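Local structure of homospermidine synthase (Legionella pneumophila subsp. pneumophila str. Philadelphia 1, 2PH5) at residues C23-L31 and A386-V397; G220-N229 and P341-L349. The protein probably makes the polyamine homospermidine, and binds NAD on a Rossmann-type nucleotide-binding domain. All coordinates share one frame; numbering follows the deposited sequence.

Contact 1: C23-L31 and A386-V397. With NAD (nicotinamide-adenine-dinucleotide), chain C.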
# COMPACT_ATOMS: atom_id res chain seq x y z
N CYS A 23 -19.78 13.05 7.96
CA CYS A 23 -19.56 12.78 6.54
C CYS A 23 -20.88 12.62 5.79
O CYS A 23 -21.13 13.31 4.80
CB CYS A 23 -18.72 11.51 6.39
SG CYS A 23 -17.29 11.41 7.52
N VAL A 24 -21.72 11.71 6.28
CA VAL A 24 -23.02 11.45 5.66
C VAL A 24 -24.02 12.60 5.83
O VAL A 24 -24.56 13.11 4.84
CB VAL A 24 -23.65 10.16 6.25
CG1 VAL A 24 -25.02 9.91 5.64
CG2 VAL A 24 -22.74 8.97 5.99
N GLY A 25 -24.26 13.01 7.07
CA GLY A 25 -25.20 14.08 7.35
C GLY A 25 -25.02 15.35 6.54
O GLY A 25 -25.99 15.88 6.01
N GLN A 26 -23.79 15.84 6.45
CA GLN A 26 -23.52 17.06 5.69
C GLN A 26 -23.81 16.83 4.22
O GLN A 26 -24.36 17.70 3.55
CB GLN A 26 -22.06 17.50 5.83
CG GLN A 26 -21.60 17.73 7.26
CD GLN A 26 -20.18 18.27 7.35
OE1 GLN A 26 -19.54 18.18 8.39
NE2 GLN A 26 -19.69 18.83 6.25
N ALA A 27 -23.44 15.66 3.71
CA ALA A 27 -23.65 15.35 2.30
C ALA A 27 -25.12 15.12 1.94
O ALA A 27 -25.48 15.14 0.77
CB ALA A 27 -22.82 14.14 1.90
N LEU A 28 -25.95 14.90 2.95
CA LEU A 28 -27.37 14.65 2.72
C LEU A 28 -28.15 15.94 2.48
O LEU A 28 -29.05 15.98 1.65
CB LEU A 28 -27.97 13.93 3.93
CG LEU A 28 -29.02 12.84 3.68
CD1 LEU A 28 -29.78 12.60 4.97
CD2 LEU A 28 -29.97 13.23 2.59
N MSE A 29 -27.78 16.98 3.22
CA MSE A 29 -28.45 18.28 3.13
C MSE A 29 -28.93 18.67 1.74
O MSE A 29 -30.12 18.91 1.53
CB MSE A 29 -27.54 19.37 3.68
CG MSE A 29 -27.42 19.34 5.18
SE MSE A 29 -29.07 19.88 6.00
CE MSE A 29 -28.55 21.66 6.56
N PRO A 30 -28.00 18.75 0.77
CA PRO A 30 -28.36 19.12 -0.60
C PRO A 30 -29.50 18.29 -1.21
O PRO A 30 -30.40 18.85 -1.84
CB PRO A 30 -27.05 18.93 -1.35
CG PRO A 30 -26.03 19.25 -0.32
CD PRO A 30 -26.55 18.53 0.88
N LEU A 31 -29.45 16.98 -1.02
CA LEU A 31 -30.47 16.09 -1.59
C LEU A 31 -31.86 16.27 -0.98
O LEU A 31 -32.87 16.02 -1.64
CB LEU A 31 -30.03 14.62 -1.48
CG LEU A 31 -29.04 14.09 -2.54
CD1 LEU A 31 -27.75 14.86 -2.45
CD2 LEU A 31 -28.78 12.59 -2.34
N ALA A 386 -24.16 17.84 -6.96
CA ALA A 386 -24.40 18.31 -5.60
C ALA A 386 -23.14 18.74 -4.86
O ALA A 386 -22.07 18.13 -5.00
CB ALA A 386 -25.12 17.23 -4.80
N PRO A 387 -23.25 19.80 -4.04
CA PRO A 387 -22.11 20.30 -3.27
C PRO A 387 -21.90 19.43 -2.03
O PRO A 387 -22.70 18.53 -1.75
CB PRO A 387 -22.55 21.71 -2.90
CG PRO A 387 -24.01 21.54 -2.67
CD PRO A 387 -24.42 20.67 -3.85
N TYR A 388 -20.82 19.71 -1.30
CA TYR A 388 -20.50 18.98 -0.07
C TYR A 388 -20.56 17.48 -0.32
O TYR A 388 -21.02 16.71 0.53
CB TYR A 388 -21.50 19.37 1.02
CG TYR A 388 -21.69 20.86 1.14
CD1 TYR A 388 -20.65 21.67 1.61
CD2 TYR A 388 -22.88 21.47 0.74
CE1 TYR A 388 -20.80 23.05 1.67
CE2 TYR A 388 -23.04 22.86 0.80
CZ TYR A 388 -21.99 23.64 1.27
OH TYR A 388 -22.10 25.01 1.35
N ASN A 389 -20.10 17.06 -1.49
CA ASN A 389 -20.12 15.66 -1.87
C ASN A 389 -18.97 15.24 -2.76
O ASN A 389 -18.49 16.01 -3.61
CB ASN A 389 -21.43 15.36 -2.62
CG ASN A 389 -22.54 14.90 -1.70
OD1 ASN A 389 -22.56 13.76 -1.23
ND2 ASN A 389 -23.48 15.80 -1.44
N ASN A 390 -18.51 14.01 -2.55
CA ASN A 390 -17.49 13.44 -3.39
C ASN A 390 -18.19 12.22 -3.98
O ASN A 390 -19.35 11.96 -3.67
CB ASN A 390 -16.22 13.03 -2.61
CG ASN A 390 -16.50 12.13 -1.42
OD1 ASN A 390 -17.25 11.15 -1.51
ND2 ASN A 390 -15.87 12.44 -0.29
N ALA A 391 -17.50 11.49 -4.85
CA ALA A 391 -18.07 10.32 -5.49
C ALA A 391 -18.66 9.35 -4.46
O ALA A 391 -19.79 8.89 -4.60
CB ALA A 391 -17.02 9.62 -6.33
N THR A 392 -17.88 9.06 -3.42
CA THR A 392 -18.28 8.13 -2.36
C THR A 392 -19.49 8.60 -1.57
O THR A 392 -20.49 7.88 -1.48
CB THR A 392 -17.11 7.89 -1.37
OG1 THR A 392 -15.95 7.48 -2.10
CG2 THR A 392 -17.48 6.81 -0.36
N SER A 393 -19.42 9.79 -0.99
CA SER A 393 -20.53 10.28 -0.19
C SER A 393 -21.83 10.35 -1.00
O SER A 393 -22.89 9.93 -0.52
CB SER A 393 -20.22 11.66 0.40
OG SER A 393 -20.08 12.63 -0.62
N LEU A 394 -21.74 10.86 -2.23
CA LEU A 394 -22.93 11.00 -3.07
C LEU A 394 -23.66 9.68 -3.32
O LEU A 394 -24.88 9.66 -3.43
CB LEU A 394 -22.59 11.64 -4.42
CG LEU A 394 -23.83 11.99 -5.26
CD1 LEU A 394 -24.78 12.83 -4.41
CD2 LEU A 394 -23.42 12.77 -6.52
N GLN A 395 -22.92 8.58 -3.40
CA GLN A 395 -23.57 7.31 -3.64
C GLN A 395 -24.31 6.86 -2.39
O GLN A 395 -25.32 6.16 -2.46
CB GLN A 395 -22.55 6.25 -4.06
CG GLN A 395 -21.87 6.53 -5.38
CD GLN A 395 -20.72 5.57 -5.65
OE1 GLN A 395 -19.83 5.40 -4.82
NE2 GLN A 395 -20.74 4.93 -6.82
N VAL A 396 -23.82 7.29 -1.23
CA VAL A 396 -24.44 6.91 0.03
C VAL A 396 -25.71 7.70 0.31
O VAL A 396 -26.72 7.12 0.72
CB VAL A 396 -23.48 7.12 1.22
CG1 VAL A 396 -24.05 6.47 2.46
CG2 VAL A 396 -22.11 6.56 0.87
N VAL A 397 -25.67 9.00 0.09
CA VAL A 397 -26.83 9.84 0.34
C VAL A 397 -27.89 9.67 -0.74
O VAL A 397 -29.08 9.89 -0.50
CB VAL A 397 -26.42 11.34 0.52
CG1 VAL A 397 -25.48 11.47 1.70
CG2 VAL A 397 -25.77 11.88 -0.74
PA NAD C . -19.06 10.73 11.42
O1A NAD C . -18.24 10.20 12.56
O2A NAD C . -18.38 11.56 10.39
O5B NAD C . -20.33 11.58 11.97
C5B NAD C . -21.14 11.06 13.01
C4B NAD C . -21.81 12.24 13.74
O4B NAD C . -22.57 11.68 14.79
C3B NAD C . -20.83 13.24 14.38
O3B NAD C . -21.10 14.56 13.92
C2B NAD C . -21.05 13.09 15.85
O2B NAD C . -20.86 14.26 16.61
C1B NAD C . -22.46 12.50 15.94
N9A NAD C . -22.73 11.64 17.10
C8A NAD C . -21.76 10.85 17.74
N7A NAD C . -21.96 10.82 19.08
C5A NAD C . -23.04 11.59 19.32
C6A NAD C . -23.69 11.91 20.51
N6A NAD C . -23.33 11.45 21.71
N1A NAD C . -24.79 12.75 20.42
C2A NAD C . -25.23 13.27 19.21
N3A NAD C . -24.61 12.96 18.03
C4A NAD C . -23.53 12.13 18.12
O3 NAD C . -19.64 9.45 10.70
PN NAD C . -20.66 9.24 9.48
O1N NAD C . -20.04 8.25 8.56
O2N NAD C . -21.04 10.59 8.95
O5D NAD C . -21.78 8.58 10.39
C5D NAD C . -23.02 8.09 9.96
C4D NAD C . -22.83 6.59 9.84
O4D NAD C . -23.21 6.18 8.55
C3D NAD C . -22.31 5.38 10.57
O3D NAD C . -23.29 4.83 11.44
C2D NAD C . -21.94 4.46 9.43
O2D NAD C . -21.89 3.10 9.78
C1D NAD C . -22.97 4.80 8.36
N1N NAD C . -22.54 4.70 6.95
C2N NAD C . -23.20 3.86 6.08
C3N NAD C . -22.76 3.82 4.74
C7N NAD C . -23.42 2.95 3.73
O7N NAD C . -22.93 2.99 2.45
N7N NAD C . -24.44 2.18 4.01
C4N NAD C . -21.66 4.63 4.29
C5N NAD C . -21.02 5.47 5.22
C6N NAD C . -21.44 5.52 6.53
O HOH W 1 -19.27 15.73 3.14
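Val-397 turns CG1 anti to its carbonyl carbon (chi1 -61°), setting both methyls into a hole on helix 23-31 formed by Val-24, Ala-27, Leu-28 and Leu-31. The receiving helix is the first of the Rossmann-type NAD-binding domain, and helix 391-397 crosses it at -68°. Leu-31, with CG beside its backbone N (chi1 -81°), lies at about a right angle to Val-397 and brings CD2 to 3.5 Å from Val-397 CG2. The branched valine fills the hole, while the small Ala-27 lets the loop come close. There Asn-389 uses both ends of its amide: ND2 donates to Ala-27 O at 3.1 Å, in the carbonyl plane and on a lone pair, and to Pro-387 O, while OD1 accepts from Ser-393 OG. Ser-393 and Asn-390 form the capping box that starts helix 391-408. The Pro-30 and Pro-387 rings pass each other running opposite ways, CG against CG, and Pro-30 CG meets the edge of the Tyr-388 ring. At its N-terminal end, helix 23-31 turns two backbone amides to NAD, Cys-23 N donating to O2A and Val-24 N to O2N at 3.0 Å. From helix 391-408, Val-396 CG1 comes to 3.5 Å from C4N of the nicotinamide.

Contact 2: G220-N229 and P341-L349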
# COMPACT_ATOMS: atom_id res chain seq x y z
N GLY A 220 1.26 10.30 9.60
CA GLY A 220 0.51 10.47 10.83
C GLY A 220 -0.97 10.74 10.71
O GLY A 220 -1.59 11.24 11.65
N GLU A 221 -1.57 10.40 9.58
CA GLU A 221 -2.99 10.66 9.43
C GLU A 221 -3.64 9.59 8.57
O GLU A 221 -3.02 9.07 7.65
CB GLU A 221 -3.21 12.03 8.79
CG GLU A 221 -2.96 12.06 7.30
CD GLU A 221 -3.13 13.45 6.69
OE1 GLU A 221 -3.95 14.23 7.23
OE2 GLU A 221 -2.46 13.75 5.68
N PHE A 222 -4.88 9.26 8.89
CA PHE A 222 -5.62 8.28 8.11
C PHE A 222 -6.54 9.09 7.20
O PHE A 222 -7.43 9.80 7.67
CB PHE A 222 -6.41 7.35 9.03
CG PHE A 222 -6.86 6.08 8.36
CD1 PHE A 222 -7.93 6.08 7.47
CD2 PHE A 222 -6.18 4.88 8.60
CE1 PHE A 222 -8.33 4.91 6.83
CE2 PHE A 222 -6.58 3.70 7.96
CZ PHE A 222 -7.66 3.71 7.07
N VAL A 223 -6.31 8.99 5.89
CA VAL A 223 -7.09 9.73 4.90
C VAL A 223 -8.03 8.79 4.13
O VAL A 223 -7.63 7.72 3.68
CB VAL A 223 -6.14 10.47 3.92
CG1 VAL A 223 -6.93 11.42 3.03
CG2 VAL A 223 -5.11 11.25 4.72
N ASN A 224 -9.28 9.21 3.98
CA ASN A 224 -10.26 8.39 3.30
C ASN A 224 -11.38 9.24 2.71
O ASN A 224 -11.63 10.37 3.14
CB ASN A 224 -10.83 7.36 4.27
CG ASN A 224 -11.66 6.29 3.58
OD1 ASN A 224 -11.42 5.95 2.42
ND2 ASN A 224 -12.63 5.74 4.30
N THR A 225 -12.04 8.69 1.70
CA THR A 225 -13.12 9.40 1.05
C THR A 225 -14.36 9.42 1.94
O THR A 225 -15.32 10.14 1.66
CB THR A 225 -13.43 8.78 -0.30
OG1 THR A 225 -13.56 7.36 -0.15
CG2 THR A 225 -12.27 9.07 -1.27
N TRP A 226 -14.33 8.63 3.00
CA TRP A 226 -15.42 8.59 3.97
C TRP A 226 -14.81 8.44 5.36
O TRP A 226 -13.59 8.57 5.51
CB TRP A 226 -16.39 7.44 3.70
CG TRP A 226 -15.76 6.11 3.47
CD1 TRP A 226 -15.03 5.74 2.38
CD2 TRP A 226 -15.85 4.95 4.31
NE1 TRP A 226 -14.67 4.42 2.49
CE2 TRP A 226 -15.15 3.91 3.66
CE3 TRP A 226 -16.45 4.70 5.56
CZ2 TRP A 226 -15.04 2.62 4.20
CZ3 TRP A 226 -16.34 3.41 6.10
CH2 TRP A 226 -15.64 2.39 5.42
N SER A 227 -15.63 8.18 6.36
CA SER A 227 -15.13 8.06 7.72
C SER A 227 -13.89 7.19 7.90
O SER A 227 -13.92 5.99 7.64
CB SER A 227 -16.21 7.53 8.66
OG SER A 227 -15.67 7.37 9.95
N ALA A 228 -12.80 7.81 8.35
CA ALA A 228 -11.57 7.07 8.57
C ALA A 228 -11.79 6.01 9.66
O ALA A 228 -11.37 4.87 9.52
CB ALA A 228 -10.43 8.01 8.96
N ASN A 229 -12.48 6.38 10.75
CA ASN A 229 -12.72 5.41 11.81
C ASN A 229 -13.59 4.24 11.37
O ASN A 229 -13.39 3.11 11.83
CB ASN A 229 -13.34 6.08 13.04
CG ASN A 229 -12.29 6.46 14.07
OD1 ASN A 229 -11.52 5.61 14.52
ND2 ASN A 229 -12.25 7.73 14.45
N PRO A 341 -4.07 3.08 15.45
CA PRO A 341 -4.58 4.10 14.54
C PRO A 341 -3.86 5.44 14.68
O PRO A 341 -3.48 5.85 15.78
CB PRO A 341 -6.07 4.19 14.91
CG PRO A 341 -6.10 3.75 16.34
CD PRO A 341 -5.13 2.59 16.35
N GLN A 342 -3.65 6.10 13.54
CA GLN A 342 -2.97 7.39 13.49
C GLN A 342 -3.68 8.36 14.44
O GLN A 342 -4.89 8.27 14.63
CB GLN A 342 -3.03 7.96 12.07
CG GLN A 342 -2.21 7.23 11.01
CD GLN A 342 -3.00 6.19 10.22
OE1 GLN A 342 -2.75 5.98 9.04
NE2 GLN A 342 -3.95 5.53 10.89
N ASN A 343 -2.92 9.28 15.02
CA ASN A 343 -3.52 10.24 15.94
C ASN A 343 -4.36 11.29 15.20
O ASN A 343 -5.04 12.11 15.84
CB ASN A 343 -2.42 10.93 16.77
CG ASN A 343 -1.69 9.96 17.67
OD1 ASN A 343 -2.29 9.06 18.26
ND2 ASN A 343 -0.37 10.14 17.80
N LYS A 344 -4.33 11.26 13.87
CA LYS A 344 -5.09 12.23 13.09
C LYS A 344 -5.90 11.59 11.97
O LYS A 344 -5.45 10.64 11.34
CB LYS A 344 -4.11 13.26 12.52
CG LYS A 344 -4.64 14.66 12.49
CD LYS A 344 -5.80 14.77 11.51
CE LYS A 344 -6.78 15.86 11.93
NZ LYS A 344 -7.50 15.50 13.19
N ASN A 345 -7.11 12.10 11.74
CA ASN A 345 -7.97 11.59 10.67
C ASN A 345 -8.35 12.74 9.74
O ASN A 345 -8.47 13.89 10.17
CB ASN A 345 -9.27 10.98 11.23
CG ASN A 345 -9.07 9.61 11.80
OD1 ASN A 345 -8.23 8.84 11.33
ND2 ASN A 345 -9.85 9.27 12.81
N ARG A 346 -8.54 12.44 8.46
CA ARG A 346 -8.92 13.48 7.53
C ARG A 346 -9.84 12.92 6.46
O ARG A 346 -9.64 11.81 5.98
CB ARG A 346 -7.67 14.09 6.89
CG ARG A 346 -7.97 15.24 5.92
CD ARG A 346 -6.76 16.11 5.68
NE ARG A 346 -5.65 15.36 5.09
CZ ARG A 346 -5.40 15.27 3.79
NH1 ARG A 346 -4.36 14.56 3.36
NH2 ARG A 346 -6.17 15.91 2.92
N LEU A 347 -10.87 13.69 6.12
CA LEU A 347 -11.83 13.30 5.09
C LEU A 347 -11.53 14.10 3.83
O LEU A 347 -11.63 15.33 3.83
CB LEU A 347 -13.27 13.62 5.54
CG LEU A 347 -14.41 13.54 4.49
CD1 LEU A 347 -14.66 12.10 4.05
CD2 LEU A 347 -15.69 14.12 5.12
N ILE A 348 -11.15 13.41 2.77
CA ILE A 348 -10.86 14.13 1.55
C ILE A 348 -12.13 14.41 0.75
O ILE A 348 -12.88 13.51 0.40
CB ILE A 348 -9.84 13.40 0.68
CG1 ILE A 348 -10.22 11.92 0.55
CG2 ILE A 348 -8.47 13.58 1.29
CD1 ILE A 348 -9.42 11.17 -0.51
N LEU A 349 -12.34 15.69 0.50
CA LEU A 349 -13.50 16.17 -0.22
C LEU A 349 -13.05 17.16 -1.30
O LEU A 349 -12.98 16.81 -2.48
CB LEU A 349 -14.44 16.86 0.77
CG LEU A 349 -15.84 17.25 0.34
CD1 LEU A 349 -16.65 16.00 -0.00
CD2 LEU A 349 -16.51 18.02 1.48
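Glu-221 and Arg-346 reach for each other along one face of a two-stranded parallel sheet, strands 221-224 and 344-347, in the C-terminal domain of the saccharopine dehydrogenase type. Arg-346 grips the carboxylate side-on: NE donates to Glu-221 OE1 at 3.0 Å and NH1 to OE2 at 3.1 Å. Both oxygens lie near the guanidinium plane, yet the arginine meets them from above the carboxylate plane, the two groups being turned 42° apart. Glu-221 places CG between its backbone N and carbonyl carbon (chi1 76°) and then runs extended, while Arg-346 bends at chi3 to present its NE edge. Val-223 lies alongside Arg-346 and points the same way: its CG2 meets Arg-346 NH1 at 3.7 Å, while CG1 sits above one face of the guanidinium, near the rim. A short, branched apolar side chain suits this place, since it can lie flat beside the arginine.

The other face carries Phe-222, whose ring edge meets the Gln-342 amide with the two planes 85° apart. Beside it Ala-228, small enough to fit against the sheet, brings CB close to the Asn-345 amide. Farther along this face, Leu-347 CD1 comes to 3.2 Å from Thr-225 O. Beyond the strand ends, Thr-225 CG2 packs on Ile-348 CD1. Backbone bonds join the strands, from Phe-222 N to Lys-344 O at 2.9 Å through to Ile-348 N with Asn-224 O at 3.1 Å. Helix 325-336 packs on Phe-222 and Asn-224.

Each charged group has a second partner: Glu-221 OE2 accepts from Ser-218 N, and Arg-346 NH2 forms a salt bridge with Glu-351. Two bonds between the pair should fix the rotation of the guanidinium, and the buried Glu-221, paired with a positive charge, would probably stay ionised.

In the fold
From the N terminus, the chain forms strand 16-19 and helix 23-35 at the start of the NAD-binding domain, and contact 1 closes only when residues 386-397 return some 355 residues later. Contact 2 falls within that long excursion: residues 220-229 and 341-349 pair across 111 intervening residues, both in the C-terminal domain. The shorter loop is thus nested in the longer one. Contact 1 ties the two domains together beside the cofactor, whereas contact 2 joins two parts of the C-terminal domain. Their centres lie about 17 Å apart, yet they meet where Asn-390 and Thr-392 probably hydrogen-bond to Thr-225, and Ser-227 of contact 2 touches the same NAD.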